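Local coordinates for DUF4974 domain-containing protein (PDB 4M0N) that probably acts as an anti-sigma factor of the FecR family, holding a sigma factor in check from the membrane, at residues A[172-175]-A[176-180]; A[62-65]-A[66-70]; A[118-121]-A[122-125]. The protein carries 1 engineered substitution. All coordinates share one frame; numbering follows the deposited sequence.

Contact 1 of 3, residues A[172-175]-A[176-180]; sequences HDLE and RMYNQ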
loop_
_atom_site.group_PDB
_atom_site.type_symbol
_atom_site.label_atom_id
_atom_site.label_comp_id
_atom_site.label_asym_id
_atom_site.label_seq_id
_atom_site.Cartn_x
_atom_site.Cartn_y
_atom_site.Cartn_z
ATOM N N HIS A 172 -10.374 -1.696 3.742
ATOM C CA HIS A 172 -9.970 -1.778 2.336
ATOM C C HIS A 172 -8.842 -2.803 2.134
ATOM O O HIS A 172 -8.894 -3.595 1.208
ATOM C CB HIS A 172 -9.535 -0.413 1.855
ATOM C CG HIS A 172 -10.674 0.490 1.518
ATOM N ND1 HIS A 172 -10.577 1.490 0.572
ATOM C CD2 HIS A 172 -11.947 0.523 1.976
ATOM C CE1 HIS A 172 -11.742 2.111 0.473
ATOM N NE2 HIS A 172 -12.590 1.546 1.316
ATOM N N ASP A 173 -7.858 -2.822 3.029
ATOM C CA ASP A 173 -6.795 -3.828 2.965
ATOM C C ASP A 173 -7.353 -5.237 3.046
ATOM O O ASP A 173 -6.920 -6.151 2.312
ATOM C CB ASP A 173 -5.786 -3.684 4.099
ATOM C CG ASP A 173 -4.913 -2.459 3.974
ATOM O OD1 ASP A 173 -4.880 -1.838 2.903
ATOM O OD2 ASP A 173 -4.230 -2.152 4.971
ATOM N N LEU A 174 -8.304 -5.441 3.956
ATOM C CA LEU A 174 -8.902 -6.768 4.102
ATOM C C LEU A 174 -9.688 -7.180 2.871
ATOM O O LEU A 174 -9.535 -8.318 2.367
ATOM C CB LEU A 174 -9.788 -6.843 5.344
ATOM C CG LEU A 174 -9.124 -6.583 6.708
ATOM C CD1 LEU A 174 -10.155 -6.772 7.814
ATOM C CD2 LEU A 174 -7.905 -7.442 6.964
ATOM N N GLU A 175 -10.504 -6.270 2.356
ATOM C CA GLU A 175 -11.256 -6.571 1.146
ATOM C C GLU A 175 -10.353 -6.986 -0.004
ATOM O O GLU A 175 -10.619 -7.958 -0.727
ATOM C CB GLU A 175 -12.088 -5.373 0.684
ATOM C CG GLU A 175 -13.218 -4.979 1.591
ATOM C CD GLU A 175 -14.040 -3.871 0.972
ATOM O OE1 GLU A 175 -13.505 -2.747 0.847
ATOM O OE2 GLU A 175 -15.201 -4.141 0.627
ATOM N N ARG A 176 -9.254 -6.262 -0.171
ATOM C CA ARG A 176 -8.325 -6.562 -1.236
ATOM C C ARG A 176 -7.526 -7.858 -1.034
ATOM O O ARG A 176 -7.309 -8.619 -1.977
ATOM C CB ARG A 176 -7.364 -5.388 -1.399
ATOM C CG ARG A 176 -8.046 -4.190 -2.002
ATOM C CD ARG A 176 -7.026 -3.120 -2.384
ATOM N NE ARG A 176 -6.432 -2.515 -1.204
ATOM C CZ ARG A 176 -6.722 -1.304 -0.724
ATOM N NH1 ARG A 176 -7.609 -0.532 -1.305
ATOM N NH2 ARG A 176 -6.120 -0.874 0.384
ATOM N N MET A 177 -7.100 -8.093 0.198
ATOM C CA MET A 177 -6.340 -9.302 0.522
ATOM C C MET A 177 -7.153 -10.555 0.360
ATOM O O MET A 177 -6.653 -11.528 -0.206
ATOM C CB MET A 177 -5.823 -9.277 1.962
ATOM C CG MET A 177 -5.122 -10.577 2.379
ATOM S SD MET A 177 -4.123 -10.369 3.874
ATOM C CE MET A 177 -2.695 -9.407 3.326
ATOM N N TYR A 178 -8.365 -10.549 0.926
ATOM C CA TYR A 178 -9.189 -11.730 1.023
ATOM C C TYR A 178 -10.239 -11.857 -0.071
ATOM O O TYR A 178 -10.958 -12.859 -0.128
ATOM C CB TYR A 178 -9.824 -11.793 2.414
ATOM C CG TYR A 178 -8.781 -11.931 3.506
ATOM C CD1 TYR A 178 -8.159 -13.144 3.767
ATOM C CD2 TYR A 178 -8.388 -10.833 4.252
ATOM C CE1 TYR A 178 -7.193 -13.261 4.757
ATOM C CE2 TYR A 178 -7.434 -10.944 5.247
ATOM C CZ TYR A 178 -6.844 -12.170 5.513
ATOM O OH TYR A 178 -5.883 -12.286 6.511
ATOM N N ASN A 179 -10.293 -10.869 -0.968
ATOM C CA ASN A 179 -11.295 -10.817 -2.021
ATOM C C ASN A 179 -12.709 -11.033 -1.487
ATOM O O ASN A 179 -13.463 -11.937 -1.929
ATOM C CB ASN A 179 -10.965 -11.790 -3.136
ATOM C CG ASN A 179 -11.851 -11.596 -4.333
ATOM O OD1 ASN A 179 -12.359 -10.497 -4.565
ATOM N ND2 ASN A 179 -12.060 -12.656 -5.085
ATOM N N GLN A 180 -13.058 -10.172 -0.534
ATOM C CA GLN A 180 -14.292 -10.276 0.197
ATOM C C GLN A 180 -14.832 -8.884 0.476
ATOM O O GLN A 180 -14.146 -8.078 1.096
ATOM C CB GLN A 180 -14.039 -11.022 1.503
ATOM C CG GLN A 180 -15.212 -11.022 2.471
ATOM C CD GLN A 180 -16.480 -11.621 1.865
ATOM O OE1 GLN A 180 -16.508 -12.805 1.515
ATOM N NE2 GLN A 180 -17.527 -10.808 1.731
#

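Contact 2 of 3, residues A[62-65]-A[66-70]; sequences VEME and GEAFF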
loop_
_atom_site.group_PDB
_atom_site.type_symbol
_atom_site.label_atom_id
_atom_site.label_comp_id
_atom_site.label_asym_id
_atom_site.label_seq_id
_atom_site.Cartn_x
_atom_site.Cartn_y
_atom_site.Cartn_z
ATOM N N VAL A 62 7.823 4.184 -14.674
ATOM C CA VAL A 62 6.650 3.330 -14.606
ATOM C C VAL A 62 5.506 4.131 -13.962
ATOM O O VAL A 62 5.741 5.141 -13.261
ATOM C CB VAL A 62 6.919 1.981 -13.922
ATOM C CG1 VAL A 62 8.123 1.278 -14.563
ATOM C CG2 VAL A 62 7.108 2.128 -12.420
ATOM N N GLU A 63 4.280 3.738 -14.289
ATOM C CA GLU A 63 3.079 4.342 -13.712
ATOM C C GLU A 63 2.367 3.278 -12.933
ATOM O O GLU A 63 2.280 2.131 -13.373
ATOM C CB GLU A 63 2.137 4.914 -14.782
ATOM C CG GLU A 63 2.657 6.170 -15.468
ATOM C CD GLU A 63 1.708 6.684 -16.546
ATOM O OE1 GLU A 63 0.800 5.950 -16.954
ATOM O OE2 GLU A 63 1.903 7.820 -17.000
ATOM N N MET A 64 1.877 3.627 -11.748
ATOM C CA MET A 64 1.250 2.653 -10.923
ATOM C C MET A 64 0.111 3.252 -10.130
ATOM O O MET A 64 0.170 4.405 -9.705
ATOM C CB MET A 64 2.303 2.051 -9.982
ATOM C CG MET A 64 1.806 0.855 -9.212
ATOM S SD MET A 64 1.079 1.189 -7.597
ATOM C CE MET A 64 2.536 1.827 -6.757
ATOM N N GLU A 65 -0.940 2.468 -9.959
ATOM C CA GLU A 65 -2.019 2.751 -9.054
ATOM C C GLU A 65 -2.326 1.486 -8.276
ATOM O O GLU A 65 -2.519 0.402 -8.872
ATOM C CB GLU A 65 -3.235 3.249 -9.845
ATOM C CG GLU A 65 -4.432 3.618 -9.005
ATOM C CD GLU A 65 -5.282 2.415 -8.681
ATOM O OE1 GLU A 65 -5.715 1.683 -9.626
ATOM O OE2 GLU A 65 -5.536 2.208 -7.498
ATOM N N GLY A 66 -2.289 1.593 -6.949
ATOM C CA GLY A 66 -2.389 0.432 -6.056
ATOM C C GLY A 66 -1.181 0.405 -5.159
ATOM O O GLY A 66 -0.647 1.462 -4.815
ATOM N N GLU A 67 -0.697 -0.792 -4.834
ATOM C CA GLU A 67 0.456 -0.940 -3.949
ATOM C C GLU A 67 1.479 -1.860 -4.533
ATOM O O GLU A 67 1.141 -2.947 -5.024
ATOM C CB GLU A 67 -0.003 -1.451 -2.570
ATOM C CG GLU A 67 1.208 -1.693 -1.651
ATOM C CD GLU A 67 0.800 -2.017 -0.239
ATOM O OE1 GLU A 67 -0.259 -2.699 -0.020
ATOM O OE2 GLU A 67 1.518 -1.568 0.696
ATOM N N ALA A 68 2.743 -1.415 -4.542
ATOM C CA ALA A 68 3.830 -2.232 -5.055
ATOM C C ALA A 68 5.084 -1.965 -4.265
ATOM O O ALA A 68 5.307 -0.852 -3.796
ATOM C CB ALA A 68 4.081 -1.907 -6.525
ATOM N N PHE A 69 5.893 -3.012 -4.154
ATOM C CA PHE A 69 7.227 -2.914 -3.551
ATOM C C PHE A 69 8.223 -3.025 -4.699
ATOM O O PHE A 69 8.235 -4.032 -5.439
ATOM C CB PHE A 69 7.432 -4.024 -2.544
ATOM C CG PHE A 69 8.763 -3.954 -1.870
ATOM C CD1 PHE A 69 9.017 -2.948 -0.961
ATOM C CD2 PHE A 69 9.748 -4.831 -2.206
ATOM C CE1 PHE A 69 10.266 -2.846 -0.350
ATOM C CE2 PHE A 69 10.999 -4.737 -1.599
ATOM C CZ PHE A 69 11.243 -3.752 -0.692
ATOM N N PHE A 70 9.080 -2.017 -4.801
ATOM C CA PHE A 70 10.115 -1.916 -5.802
ATOM C C PHE A 70 11.505 -2.165 -5.211
ATOM O O PHE A 70 11.863 -1.559 -4.202
ATOM C CB PHE A 70 10.102 -0.507 -6.380
ATOM C CG PHE A 70 8.843 -0.167 -7.091
ATOM C CD1 PHE A 70 7.750 0.276 -6.377
ATOM C CD2 PHE A 70 8.759 -0.290 -8.467
ATOM C CE1 PHE A 70 6.573 0.561 -7.031
ATOM C CE2 PHE A 70 7.596 -0.016 -9.134
ATOM C CZ PHE A 70 6.495 0.408 -8.405
#

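Contact 3 of 3, residues A[118-121]-A[122-125]; sequences VDMP and ESVM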
loop_
_atom_site.group_PDB
_atom_site.type_symbol
_atom_site.label_atom_id
_atom_site.label_comp_id
_atom_site.label_asym_id
_atom_site.label_seq_id
_atom_site.Cartn_x
_atom_site.Cartn_y
_atom_site.Cartn_z
ATOM N N VAL A 118 10.563 11.934 -2.941
ATOM C CA VAL A 118 9.159 11.962 -3.232
ATOM C C VAL A 118 8.793 13.360 -3.662
ATOM O O VAL A 118 8.867 14.311 -2.878
ATOM C CB VAL A 118 8.333 11.550 -2.006
ATOM C CG1 VAL A 118 6.849 11.561 -2.353
ATOM C CG2 VAL A 118 8.758 10.157 -1.518
ATOM N N ASP A 119 8.351 13.479 -4.912
ATOM C CA ASP A 119 8.064 14.754 -5.488
ATOM C C ASP A 119 6.560 14.887 -5.642
ATOM O O ASP A 119 5.924 14.111 -6.350
ATOM C CB ASP A 119 8.694 14.867 -6.867
ATOM C CG ASP A 119 10.187 14.723 -6.849
ATOM O OD1 ASP A 119 10.835 15.269 -5.933
ATOM O OD2 ASP A 119 10.735 14.075 -7.778
ATOM N N MET A 120 6.018 15.919 -5.003
ATOM C CA MET A 120 4.594 16.235 -5.017
ATOM C C MET A 120 4.487 17.686 -5.505
ATOM O O MET A 120 5.479 18.413 -5.556
ATOM C CB MET A 120 3.992 16.053 -3.606
ATOM C CG MET A 120 3.928 14.605 -3.094
ATOM S SD MET A 120 3.955 14.434 -1.312
ATOM C CE MET A 120 5.638 14.944 -0.888
ATOM N N PRO A 121 3.290 18.110 -5.910
ATOM C CA PRO A 121 3.152 19.425 -6.519
ATOM C C PRO A 121 3.808 20.549 -5.711
ATOM O O PRO A 121 4.546 21.394 -6.243
ATOM C CB PRO A 121 1.632 19.590 -6.609
ATOM C CG PRO A 121 1.132 18.193 -6.776
ATOM C CD PRO A 121 2.013 17.369 -5.876
ATOM N N GLU A 122 3.589 20.537 -4.415
ATOM C CA GLU A 122 4.106 21.640 -3.617
ATOM C C GLU A 122 5.044 21.185 -2.505
ATOM O O GLU A 122 5.300 21.940 -1.557
ATOM C CB GLU A 122 2.923 22.433 -3.099
ATOM C CG GLU A 122 2.106 23.086 -4.224
ATOM C CD GLU A 122 2.880 24.116 -5.063
ATOM O OE1 GLU A 122 3.658 24.912 -4.522
ATOM O OE2 GLU A 122 2.678 24.165 -6.295
ATOM N N SER A 123 5.629 20.001 -2.661
ATOM C CA SER A 123 6.481 19.394 -1.631
ATOM C C SER A 123 7.472 18.446 -2.269
ATOM O O SER A 123 7.070 17.609 -3.076
ATOM C CB SER A 123 5.628 18.568 -0.660
ATOM O OG SER A 123 6.442 17.810 0.235
ATOM N N VAL A 124 8.755 18.549 -1.898
ATOM C CA VAL A 124 9.744 17.552 -2.269
ATOM C C VAL A 124 10.438 17.094 -0.987
ATOM O O VAL A 124 10.904 17.921 -0.215
ATOM C CB VAL A 124 10.762 18.146 -3.265
ATOM C CG1 VAL A 124 11.916 17.180 -3.512
ATOM C CG2 VAL A 124 10.052 18.515 -4.560
ATOM N N MET A 125 10.521 15.785 -0.784
ATOM C CA MET A 125 11.075 15.242 0.438
ATOM C C MET A 125 11.971 14.066 0.137
ATOM O O MET A 125 11.644 13.237 -0.683
ATOM C CB MET A 125 9.936 14.810 1.350
ATOM C CG MET A 125 8.952 15.945 1.629
ATOM S SD MET A 125 7.635 15.558 2.819
ATOM C CE MET A 125 8.573 15.780 4.316
#

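Contact 1 of 3, residues A[172-175]-A[176-180]
Arg176 folds back along its helix to meet His172 and Asp173, one turn earlier. Its chain bends at chi3 (-69°), which brings the guanidinium over the backbone of that turn. His172 O lies 3.6 Å above one face of the group, off toward the rim. NH2 reaches Asp173 OD1 at 3.0 Å in a salt bridge. The bond is bent (136° at the hydrogen), and the carboxylate and guanidinium planes stand 60° apart. Asp173 OD1 is also paired with Lys99. NH1 comes to 3.7 Å from His172 CB and makes its own salt bridges with Asp104 and Glu103, while Tyr101 gives a cation-pi contact. With an alanine at Arg176, Asp173 would probably lose its helix partner, and Asp104 and Glu103 this cation.

Met177 N closes a helical bond to Asp173 O. At Tyr178, N bonds to Leu174 O, and the ring runs beside the leucine, CE2 at 3.9 Å from Leu174 CD2. The same carbonyl O sits at the ring edge, 3.3 Å from Tyr178 CD2. Asn179 takes a positive phi and ends helix 167-178. Gln180 N then bonds to Glu175 O at 3.3 Å, a six-to-one link as in a Schellman motif. Gln180 O also meets Glu175 CA at 3.3 Å, a CA-H...O contact.

A magnesium ion lies about 6 Å from the Arg176 side chain. With acids on both of its terminal nitrogens, the guanidinium probably stays charged and is fixed in rotation.

Contact 2 of 3, residues A[62-65]-A[66-70]
Met64 curls its thioether over Gly66 and Ala68. Its sulfur, SD, rests 3.3 Å from Gly66 O. The CE methyl goes further across and meets Ala68 CB at 4.0 Å. CE also comes up to the edge of the Phe70 ring, 4.2 Å from CE1 and near the ring plane. CG stands anti to the backbone N (chi1 -171°). A bend at chi2 swings the sulfur over the corner, and one at chi3 sends CE on toward Ala68 and Phe70.

The chain turns that corner at Gly66. Strand 60-65 belongs to a mixed sheet and strand 67-72 to an antiparallel one. The short segments 62-65 and 67-70 run at 139° to each other, with axes 7.4 Å apart at closest. No hydrogen bond joins them. The link is made by side chains filling the space between two sheets in the FecR region. Gly66 has backbone angles at which a CB would collide with the carbonyl O of Glu65, so a side chain does not fit there.

At the far end, Val62 and Phe70 approach from opposite directions. Val62 CG2 lies 4.0 Å from Phe70 CE2, at a slant to the ring. Val82 and Phe80 of strand 80-83 touch both residues, and the Phe70 ring also meets that of Phe96 with the planes close to parallel.

The acids beside the corner point away from this apolar filling. Glu67 gives its carboxylate to Asn97 and Asn44, while that of Glu65, turned by a bend at chi2 (-85°), accepts a hydrogen bond from Gln102 N at OE2. A magnesium ion lies about 4 Å from the Glu65 side chain.

Contact 3 of 3, residues A[118-121]-A[122-125]
Val118 and Met125 make the firm end of a beta hairpin. Strand 116-120 turns back into strand 123-127 through a type I turn from Met120 to Ser123, with Pro121 and Glu122 at its corners. Val118 and Met125 are an antiparallel hydrogen-bonded pair. Val118 N reaches Met125 O at 2.8 Å. Met125 N answers to Val118 O at 3.0 Å. Between these bonds and the turn comes Asp119 with Val124, a non-hydrogen-bonded pair, where Val124 CA-H points at Val118 O from 3.4 Å.

The tight side carries Val118, Met120 and Met125, with Ser123 at the turn end of the face. It faces the other sheet: Val118 and Met125 touch Ile133, Met120 touches Val135, and Ala87 covers Val118 and Met120. The contacts of this side are mostly apolar, though Ser123 and Lys144 also border it.

The turn is looser. Met120 N still bonds to Ser123 O at 2.8 Å, but the return bond from Ser123 N to Met120 O is weak, at 3.3 Å. Pro121 and Glu122 are exposed and touch a crystal neighbour.

The side of Asp119 and Val124 is also the more open one. The two side chains lie alongside and point the same way, though the exact fit of Val124 is doubtful because it has two conformers. Asp119 OD1 has the like-charged Glu117 OE2 close by, which is likely to raise its proton affinity somewhat. On the packed side, the CE methyl of Met120 stops 4.3 Å from the sulfur SD of Met125.

In the fold
Contact 2 is the buried one, contact 1 is partly buried, and contact 3 lies at the surface. Contacts 2 and 3 reach the same mixed sheet, one at the strand that leaves it for the second sheet, the other at its outermost strand. Contact 1 sits in the FecR C-terminal region, on helix 167-178. Its nearest atoms are about 6 Å from those of contact 2, and both flank the magnesium ion. Contact 3 is on the opposite side of the chain's centre from contact 1. The chemistry changes accordingly: charge pairing on the helix, apolar filling between the sheets, and backbone bonding in the hairpin.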